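Long-range contacts in uncharacterized protein (Bacteroides ovatus, PDB 4IRT), which is of unknown function but, as a beta-propeller protein with BNR-like repeats, is a putative neuraminidase that may cleave sialic acid from glycans: residues A[90-101]-A[113-124]; A[311-319]-A[328-336]. All coordinates share one frame; numbering follows the deposited sequence.

Contact 1 (A[90-101]-A[113-124]). With EDO (1,2-ethanediol), chain L.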
# COMPACT_ATOMS: atom_id res chain seq x y z
N PHE A 90 3.13 -6.28 12.34
CA PHE A 90 1.68 -6.28 12.52
C PHE A 90 1.24 -5.57 13.78
O PHE A 90 2.01 -5.40 14.71
CB PHE A 90 1.17 -7.71 12.60
CG PHE A 90 1.92 -8.59 13.55
CD1 PHE A 90 3.13 -9.14 13.20
CD2 PHE A 90 1.41 -8.86 14.81
CE1 PHE A 90 3.83 -9.94 14.09
CE2 PHE A 90 2.11 -9.67 15.72
CZ PHE A 90 3.31 -10.22 15.35
N ASP A 91 -0.03 -5.20 13.79
CA ASP A 91 -0.75 -4.84 15.02
C ASP A 91 -0.22 -3.59 15.74
O ASP A 91 0.06 -3.61 16.96
CB ASP A 91 -0.77 -6.03 15.99
CG ASP A 91 -1.65 -5.77 17.20
OD1 ASP A 91 -2.66 -5.05 17.05
OD2 ASP A 91 -1.31 -6.23 18.31
N HIS A 92 -0.12 -2.49 15.00
CA HIS A 92 0.28 -1.22 15.58
C HIS A 92 -0.71 -0.08 15.36
O HIS A 92 -1.21 0.15 14.24
CB HIS A 92 1.57 -0.71 14.97
CG HIS A 92 2.66 -1.72 14.81
ND1 HIS A 92 2.83 -2.44 13.64
CD2 HIS A 92 3.69 -2.06 15.62
CE1 HIS A 92 3.92 -3.19 13.75
NE2 HIS A 92 4.46 -2.97 14.94
N HIS A 93 -0.82 0.75 16.39
CA HIS A 93 -1.40 2.07 16.26
C HIS A 93 -0.79 2.97 17.31
O HIS A 93 -1.44 3.33 18.30
CB HIS A 93 -2.91 2.02 16.38
CG HIS A 93 -3.58 3.29 15.99
ND1 HIS A 93 -4.94 3.49 16.13
CD2 HIS A 93 -3.08 4.44 15.48
CE1 HIS A 93 -5.24 4.71 15.71
NE2 HIS A 93 -4.14 5.31 15.31
N GLY A 94 0.50 3.25 17.13
CA GLY A 94 1.33 3.98 18.06
C GLY A 94 1.90 3.10 19.16
O GLY A 94 1.83 3.47 20.33
N HIS A 95 2.43 1.93 18.80
CA HIS A 95 2.81 0.91 19.77
C HIS A 95 4.21 0.44 19.50
O HIS A 95 4.71 0.62 18.40
CB HIS A 95 1.89 -0.33 19.67
CG HIS A 95 0.49 -0.07 20.10
ND1 HIS A 95 -0.52 0.19 19.20
CD2 HIS A 95 -0.09 -0.05 21.33
CE1 HIS A 95 -1.65 0.40 19.85
NE2 HIS A 95 -1.43 0.23 21.14
N PRO A 96 4.82 -0.27 20.46
CA PRO A 96 6.14 -0.82 20.18
C PRO A 96 6.12 -1.77 18.99
O PRO A 96 5.12 -2.44 18.74
CB PRO A 96 6.48 -1.58 21.48
CG PRO A 96 5.77 -0.79 22.53
CD PRO A 96 4.46 -0.40 21.89
N LEU A 97 7.21 -1.80 18.25
CA LEU A 97 7.32 -2.62 17.04
C LEU A 97 7.05 -4.08 17.35
O LEU A 97 7.63 -4.64 18.29
CB LEU A 97 8.71 -2.46 16.44
CG LEU A 97 9.04 -3.33 15.23
CD1 LEU A 97 8.29 -2.81 14.02
CD2 LEU A 97 10.55 -3.28 14.99
N ASN A 98 6.17 -4.67 16.55
CA ASN A 98 5.91 -6.11 16.45
C ASN A 98 6.43 -6.60 15.11
O ASN A 98 5.87 -6.22 14.07
CB ASN A 98 4.42 -6.38 16.49
CG ASN A 98 3.77 -5.91 17.78
OD1 ASN A 98 4.26 -6.20 18.88
ND2 ASN A 98 2.66 -5.18 17.66
N TYR A 99 7.46 -7.44 15.17
CA TYR A 99 8.21 -7.90 14.01
C TYR A 99 8.75 -9.31 14.26
O TYR A 99 9.41 -9.57 15.29
CB TYR A 99 9.37 -6.93 13.72
CG TYR A 99 10.38 -7.48 12.75
CD1 TYR A 99 10.00 -7.89 11.47
CD2 TYR A 99 11.71 -7.61 13.11
CE1 TYR A 99 10.93 -8.39 10.58
CE2 TYR A 99 12.65 -8.10 12.22
CZ TYR A 99 12.26 -8.51 10.96
OH TYR A 99 13.19 -9.00 10.09
N CYS A 100 8.46 -10.21 13.32
CA CYS A 100 8.89 -11.60 13.37
C CYS A 100 9.38 -12.03 12.02
O CYS A 100 9.05 -11.40 10.98
CB CYS A 100 7.71 -12.50 13.68
SG CYS A 100 6.99 -12.13 15.26
N ARG A 101 10.08 -13.17 12.02
CA ARG A 101 10.58 -13.77 10.78
C ARG A 101 10.34 -15.26 10.84
O ARG A 101 10.32 -15.85 11.92
CB ARG A 101 12.09 -13.57 10.62
CG ARG A 101 12.55 -12.23 10.08
CD ARG A 101 14.02 -12.28 9.69
NE ARG A 101 14.93 -12.61 10.79
CZ ARG A 101 15.68 -11.74 11.48
NH1 ARG A 101 15.66 -10.44 11.23
NH2 ARG A 101 16.47 -12.19 12.45
N LYS A 113 9.01 -12.19 18.64
CA LYS A 113 9.12 -10.77 18.27
C LYS A 113 10.55 -10.28 18.51
O LYS A 113 11.16 -10.64 19.53
CB LYS A 113 8.11 -9.94 19.07
CG LYS A 113 6.65 -10.19 18.68
CD LYS A 113 5.67 -9.37 19.49
CE LYS A 113 4.23 -9.64 19.03
NZ LYS A 113 3.21 -8.93 19.87
N MSE A 114 11.08 -9.51 17.56
CA MSE A 114 12.44 -9.01 17.57
C MSE A 114 12.49 -7.53 17.25
O MSE A 114 11.61 -7.00 16.58
CB MSE A 114 13.27 -9.65 16.45
CG MSE A 114 13.38 -11.14 16.63
SE MSE A 114 14.35 -11.89 15.07
CE MSE A 114 13.02 -11.62 13.70
N PRO A 115 13.54 -6.84 17.72
CA PRO A 115 13.80 -5.49 17.26
C PRO A 115 14.37 -5.50 15.86
O PRO A 115 14.76 -6.56 15.35
CB PRO A 115 14.84 -4.98 18.26
CG PRO A 115 15.59 -6.19 18.70
CD PRO A 115 14.60 -7.33 18.63
N MSE A 116 14.40 -4.33 15.22
CA MSE A 116 15.12 -4.15 13.98
C MSE A 116 16.44 -3.52 14.34
O MSE A 116 17.47 -4.21 14.37
CB MSE A 116 14.29 -3.35 12.98
CG MSE A 116 13.16 -4.23 12.40
SE MSE A 116 12.05 -3.08 11.25
CE MSE A 116 11.03 -4.54 10.44
N THR A 117 16.44 -2.22 14.65
CA THR A 117 17.67 -1.54 15.16
C THR A 117 17.63 -1.28 16.66
O THR A 117 18.65 -0.92 17.29
CB THR A 117 17.90 -0.22 14.43
OG1 THR A 117 16.95 0.76 14.87
CG2 THR A 117 17.74 -0.44 12.95
N GLY A 118 16.46 -1.44 17.26
CA GLY A 118 16.25 -1.14 18.68
C GLY A 118 16.14 0.34 19.00
O GLY A 118 16.08 0.71 20.18
N VAL A 119 16.10 1.19 17.98
CA VAL A 119 16.03 2.64 18.18
C VAL A 119 14.79 3.19 17.50
O VAL A 119 14.51 2.86 16.34
CB VAL A 119 17.26 3.35 17.55
CG1 VAL A 119 17.22 4.85 17.84
CG2 VAL A 119 18.55 2.73 18.06
N ASP A 120 14.06 4.05 18.22
CA ASP A 120 12.84 4.67 17.68
C ASP A 120 11.81 3.61 17.27
O ASP A 120 11.15 3.76 16.26
CB ASP A 120 13.12 5.56 16.44
CG ASP A 120 14.27 6.52 16.64
OD1 ASP A 120 14.44 7.05 17.75
OD2 ASP A 120 15.00 6.76 15.64
N GLU A 121 11.67 2.54 18.05
CA GLU A 121 10.71 1.47 17.77
C GLU A 121 9.63 1.36 18.85
O GLU A 121 8.98 0.31 19.00
CB GLU A 121 11.48 0.14 17.61
CG GLU A 121 12.35 0.17 16.38
CD GLU A 121 13.30 -1.01 16.21
OE1 GLU A 121 13.35 -1.94 17.04
OE2 GLU A 121 14.02 -0.97 15.20
N GLY A 122 9.40 2.46 19.58
CA GLY A 122 8.42 2.51 20.66
C GLY A 122 7.02 2.95 20.27
O GLY A 122 6.08 2.75 21.05
N ASN A 123 6.86 3.54 19.08
CA ASN A 123 5.63 4.22 18.69
C ASN A 123 5.40 4.11 17.20
O ASN A 123 5.46 5.10 16.47
CB ASN A 123 5.70 5.71 19.05
CG ASN A 123 5.83 5.94 20.53
OD1 ASN A 123 4.84 6.08 21.23
ND2 ASN A 123 7.06 5.95 21.02
N VAL A 124 5.11 2.90 16.77
CA VAL A 124 5.05 2.53 15.36
C VAL A 124 3.62 2.56 14.88
O VAL A 124 2.69 2.15 15.63
CB VAL A 124 5.58 1.10 15.18
CG1 VAL A 124 5.35 0.59 13.77
CG2 VAL A 124 7.05 1.01 15.60
C1 EDO L . -1.32 -3.31 20.01
O1 EDO L . -1.98 -3.70 21.25
C2 EDO L . 0.19 -3.53 20.06
O2 EDO L . 0.54 -4.91 19.82
O HOH W 1 0.51 -8.51 18.73
O HOH W 2 8.99 -6.97 17.66
O HOH W 3 16.20 -8.31 13.49

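Contact 2 (A[311-319]-A[328-336])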
# COMPACT_ATOMS: atom_id res chain seq x y z
N MSE A 311 -18.00 5.58 7.05
CA MSE A 311 -17.30 4.85 5.97
C MSE A 311 -17.22 5.75 4.78
O MSE A 311 -18.21 6.38 4.36
CB MSE A 311 -17.95 3.50 5.54
CG MSE A 311 -17.01 2.57 4.73
SE MSE A 311 -17.97 1.19 3.66
CE MSE A 311 -19.23 2.25 2.58
N ILE A 312 -16.04 5.80 4.18
CA ILE A 312 -15.90 6.55 2.94
C ILE A 312 -16.47 5.66 1.81
O ILE A 312 -16.15 4.46 1.72
CB ILE A 312 -14.44 6.94 2.66
CG1 ILE A 312 -13.86 7.75 3.83
CG2 ILE A 312 -14.36 7.76 1.39
CD1 ILE A 312 -12.36 7.79 3.88
N PRO A 313 -17.33 6.23 0.95
CA PRO A 313 -18.06 5.46 -0.05
C PRO A 313 -17.22 4.85 -1.16
O PRO A 313 -17.73 4.02 -1.92
CB PRO A 313 -19.01 6.51 -0.68
CG PRO A 313 -18.94 7.71 0.18
CD PRO A 313 -17.65 7.67 0.89
N ILE A 314 -15.97 5.29 -1.29
CA ILE A 314 -15.08 4.72 -2.28
C ILE A 314 -13.76 4.30 -1.60
O ILE A 314 -13.37 4.83 -0.55
CB ILE A 314 -14.79 5.68 -3.46
CG1 ILE A 314 -14.03 6.91 -3.01
CG2 ILE A 314 -16.10 6.13 -4.13
CD1 ILE A 314 -13.69 7.86 -4.13
N ALA A 315 -13.11 3.31 -2.21
CA ALA A 315 -11.84 2.81 -1.71
C ALA A 315 -10.68 3.62 -2.25
O ALA A 315 -10.72 4.08 -3.39
CB ALA A 315 -11.65 1.36 -2.10
N ARG A 316 -9.62 3.72 -1.47
CA ARG A 316 -8.37 4.18 -2.02
C ARG A 316 -7.83 3.10 -3.01
O ARG A 316 -8.01 1.91 -2.80
CB ARG A 316 -7.38 4.45 -0.91
CG ARG A 316 -7.82 5.65 -0.10
CD ARG A 316 -7.00 5.84 1.14
NE ARG A 316 -7.25 4.77 2.09
CZ ARG A 316 -6.84 4.77 3.35
NH1 ARG A 316 -6.13 5.77 3.82
NH2 ARG A 316 -7.12 3.73 4.12
N PRO A 317 -7.24 3.54 -4.12
CA PRO A 317 -6.98 2.63 -5.22
C PRO A 317 -5.61 1.99 -5.29
O PRO A 317 -4.65 2.43 -4.64
CB PRO A 317 -7.19 3.54 -6.43
CG PRO A 317 -6.66 4.85 -5.97
CD PRO A 317 -7.14 4.96 -4.54
N ARG A 318 -5.52 0.95 -6.12
CA ARG A 318 -4.23 0.37 -6.51
C ARG A 318 -4.15 0.35 -8.03
O ARG A 318 -5.19 0.39 -8.71
CB ARG A 318 -4.06 -1.07 -6.01
CG ARG A 318 -3.96 -1.27 -4.50
CD ARG A 318 -2.55 -1.19 -4.03
NE ARG A 318 -2.29 -1.46 -2.61
CZ ARG A 318 -1.40 -2.34 -2.17
NH1 ARG A 318 -0.74 -3.14 -3.01
NH2 ARG A 318 -1.20 -2.45 -0.88
N ILE A 319 -2.93 0.30 -8.56
CA ILE A 319 -2.69 0.26 -10.00
C ILE A 319 -1.54 -0.68 -10.33
O ILE A 319 -0.59 -0.86 -9.54
CB ILE A 319 -2.33 1.65 -10.57
CG1 ILE A 319 -1.23 2.34 -9.73
CG2 ILE A 319 -3.54 2.54 -10.71
CD1 ILE A 319 -0.67 3.59 -10.39
N TYR A 328 -6.51 -0.19 -13.09
CA TYR A 328 -6.80 0.66 -11.93
C TYR A 328 -7.92 0.03 -11.12
O TYR A 328 -9.07 -0.07 -11.58
CB TYR A 328 -7.19 2.03 -12.47
CG TYR A 328 -7.24 3.19 -11.49
CD1 TYR A 328 -8.27 3.31 -10.57
CD2 TYR A 328 -6.27 4.21 -11.54
CE1 TYR A 328 -8.33 4.36 -9.71
CE2 TYR A 328 -6.32 5.27 -10.67
CZ TYR A 328 -7.35 5.34 -9.75
OH TYR A 328 -7.42 6.43 -8.92
N ILE A 329 -7.58 -0.42 -9.91
CA ILE A 329 -8.48 -1.21 -9.08
C ILE A 329 -9.10 -0.34 -7.98
O ILE A 329 -8.39 0.44 -7.30
CB ILE A 329 -7.75 -2.41 -8.46
CG1 ILE A 329 -7.00 -3.21 -9.52
CG2 ILE A 329 -8.74 -3.30 -7.73
CD1 ILE A 329 -7.89 -3.82 -10.59
N PHE A 330 -10.42 -0.40 -7.86
CA PHE A 330 -11.16 0.41 -6.93
C PHE A 330 -12.44 -0.27 -6.43
O PHE A 330 -12.69 -1.43 -6.73
CB PHE A 330 -11.46 1.77 -7.55
CG PHE A 330 -12.46 1.76 -8.66
CD1 PHE A 330 -12.11 1.40 -9.95
CD2 PHE A 330 -13.77 2.20 -8.43
CE1 PHE A 330 -13.02 1.48 -10.99
CE2 PHE A 330 -14.69 2.24 -9.46
CZ PHE A 330 -14.32 1.85 -10.74
N ARG A 331 -13.19 0.45 -5.61
CA ARG A 331 -14.48 -0.04 -5.10
C ARG A 331 -15.32 1.19 -4.86
O ARG A 331 -14.86 2.14 -4.22
CB ARG A 331 -14.23 -0.86 -3.84
CG ARG A 331 -15.46 -1.27 -3.02
CD ARG A 331 -15.91 -0.20 -2.04
NE ARG A 331 -14.92 -0.00 -1.01
CZ ARG A 331 -14.88 1.02 -0.15
NH1 ARG A 331 -15.77 2.01 -0.19
NH2 ARG A 331 -13.94 1.02 0.77
N ASP A 332 -16.57 1.16 -5.31
CA ASP A 332 -17.42 2.35 -5.30
C ASP A 332 -18.86 1.97 -4.94
O ASP A 332 -19.45 1.09 -5.57
CB ASP A 332 -17.34 3.02 -6.68
CG ASP A 332 -17.91 4.45 -6.74
OD1 ASP A 332 -18.82 4.83 -5.96
OD2 ASP A 332 -17.45 5.19 -7.66
N GLU A 333 -19.43 2.65 -3.95
CA GLU A 333 -20.86 2.51 -3.64
C GLU A 333 -21.76 2.69 -4.86
O GLU A 333 -22.82 2.04 -4.98
CB GLU A 333 -21.31 3.50 -2.58
CG GLU A 333 -21.02 3.05 -1.16
CD GLU A 333 -21.75 3.87 -0.09
OE1 GLU A 333 -22.66 4.67 -0.44
OE2 GLU A 333 -21.39 3.71 1.09
N GLU A 334 -21.36 3.56 -5.79
CA GLU A 334 -22.10 3.74 -7.04
C GLU A 334 -22.19 2.47 -7.88
O GLU A 334 -23.05 2.40 -8.75
CB GLU A 334 -21.44 4.80 -7.95
CG GLU A 334 -21.74 6.22 -7.53
CD GLU A 334 -21.44 7.25 -8.61
OE1 GLU A 334 -20.95 6.92 -9.71
OE2 GLU A 334 -21.71 8.41 -8.36
N ARG A 335 -21.24 1.55 -7.70
CA ARG A 335 -21.24 0.28 -8.41
C ARG A 335 -21.58 -0.88 -7.47
O ARG A 335 -21.19 -2.01 -7.72
CB ARG A 335 -19.88 0.04 -9.05
CG ARG A 335 -19.50 1.14 -10.05
CD ARG A 335 -18.29 0.77 -10.92
NE ARG A 335 -18.58 -0.34 -11.81
CZ ARG A 335 -19.10 -0.24 -13.03
NH1 ARG A 335 -19.41 0.95 -13.55
NH2 ARG A 335 -19.33 -1.33 -13.73
N GLY A 336 -22.25 -0.60 -6.37
CA GLY A 336 -22.61 -1.66 -5.43
C GLY A 336 -21.47 -2.19 -4.58
O GLY A 336 -21.56 -3.28 -4.03
O HOH W 4 -20.51 5.09 3.25
O HOH W 5 -13.59 3.16 2.89

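Contact 1 (A[90-101]-A[113-124])
M116 lays its selenomethionine methyl CE over one face of the Y99 ring, 3.7 Å from the centroid and 15° off the normal, a CH-pi contact within a Met-aromatic pair. The extended M116 chain passes L97, whose CD2 touches M116 CG at 3.8 Å; F139 of the neighbouring sheet packs on both residues. V124 CG1 sits over the centre of the H92 ring, with F90 O across the opposite face. The ring is pinned further by N98 N, which donates to H92 NE2 at 2.9 Å. Here the loop leading into strand 99-101 meets the start of strand 124-131, so consecutive sheets of the beta-propeller are tied together: G94 N and H95 N both bond to V124 O, a G1 beta bulge, and V124 N returns a bond to H95 O. The other side is looser and wetter. K113, fully extended, runs alongside N98, and its NZ reaches N98 OD1 at 3.1 Å from well above the amide plane. Water joins NZ to D91 OD2, while an ethanediol, probably from the crystallisation liquor, bonds to D91 OD2 and N98 ND2. M114, bent at chi3 (-70°), brings CE over the R101 guanidinium, doubtfully, in one of two R101 conformers.

Contact 2 (A[311-319]-A[328-336])
The beta hairpin of strands 318-322 and 325-330, the first two strands of a four-stranded antiparallel sheet, opens here into two loops that stay bonded to each other. R318 and I329 form the hydrogen-bonded pair, with I329 N to R318 O at 2.8 Å. In the next, non-hydrogen-bonded pair, I319 presses CG2 against Y328 CD2 at a tight 3.3 Å. P317 comes to the same side of that ring, farther out, its CB 3.6 Å from Y328 CE1, while Y328 OH is bonded to R281 O. Beyond a one-residue shift in register, A315 N donates to R331 O and E333 N to P313 O; D332 OD1 closes an Asx turn onto E334 N, and OD2 forms a salt bridge with R298. R331 folds back through bends at chi2 (-85°) and chi3 (-66°), setting its guanidinium flat over the 314-315 peptide, with A315 N 3.5 Å above the plane. R331 NH1 reaches I312 O at 3.1 Å, in the plane of both groups and nearly straight (164°). A leucine at R331 would probably leave I312 O without this donor and the 314-315 peptide without its flat cover. Water linking R331 NH2 to I312 O, together with W365 as a further polar partner, implies a guanidinium with little freedom to turn, gripped at its edge while the peptide covers one face.

Contact 1 and contact 2 lie on opposite sides of the chain's centre, about 31 Å apart between centres, and nowhere touch. They join different levels of the same fold: contact 1 bridges two successive sheets through loops, whereas contact 2 holds together two neighbouring strands of one sheet and the loops running on from them. Contact 2 is the more buried; contact 1 is only partly so, with apolar and aromatic packing on one side and a lysine, waters and ethanediol on the other. Polar side chains serve differently as well: an arginine packs onto backbone in 311-319/328-336, while in 90-101/113-124 histidine and asparagine brace the loop from within.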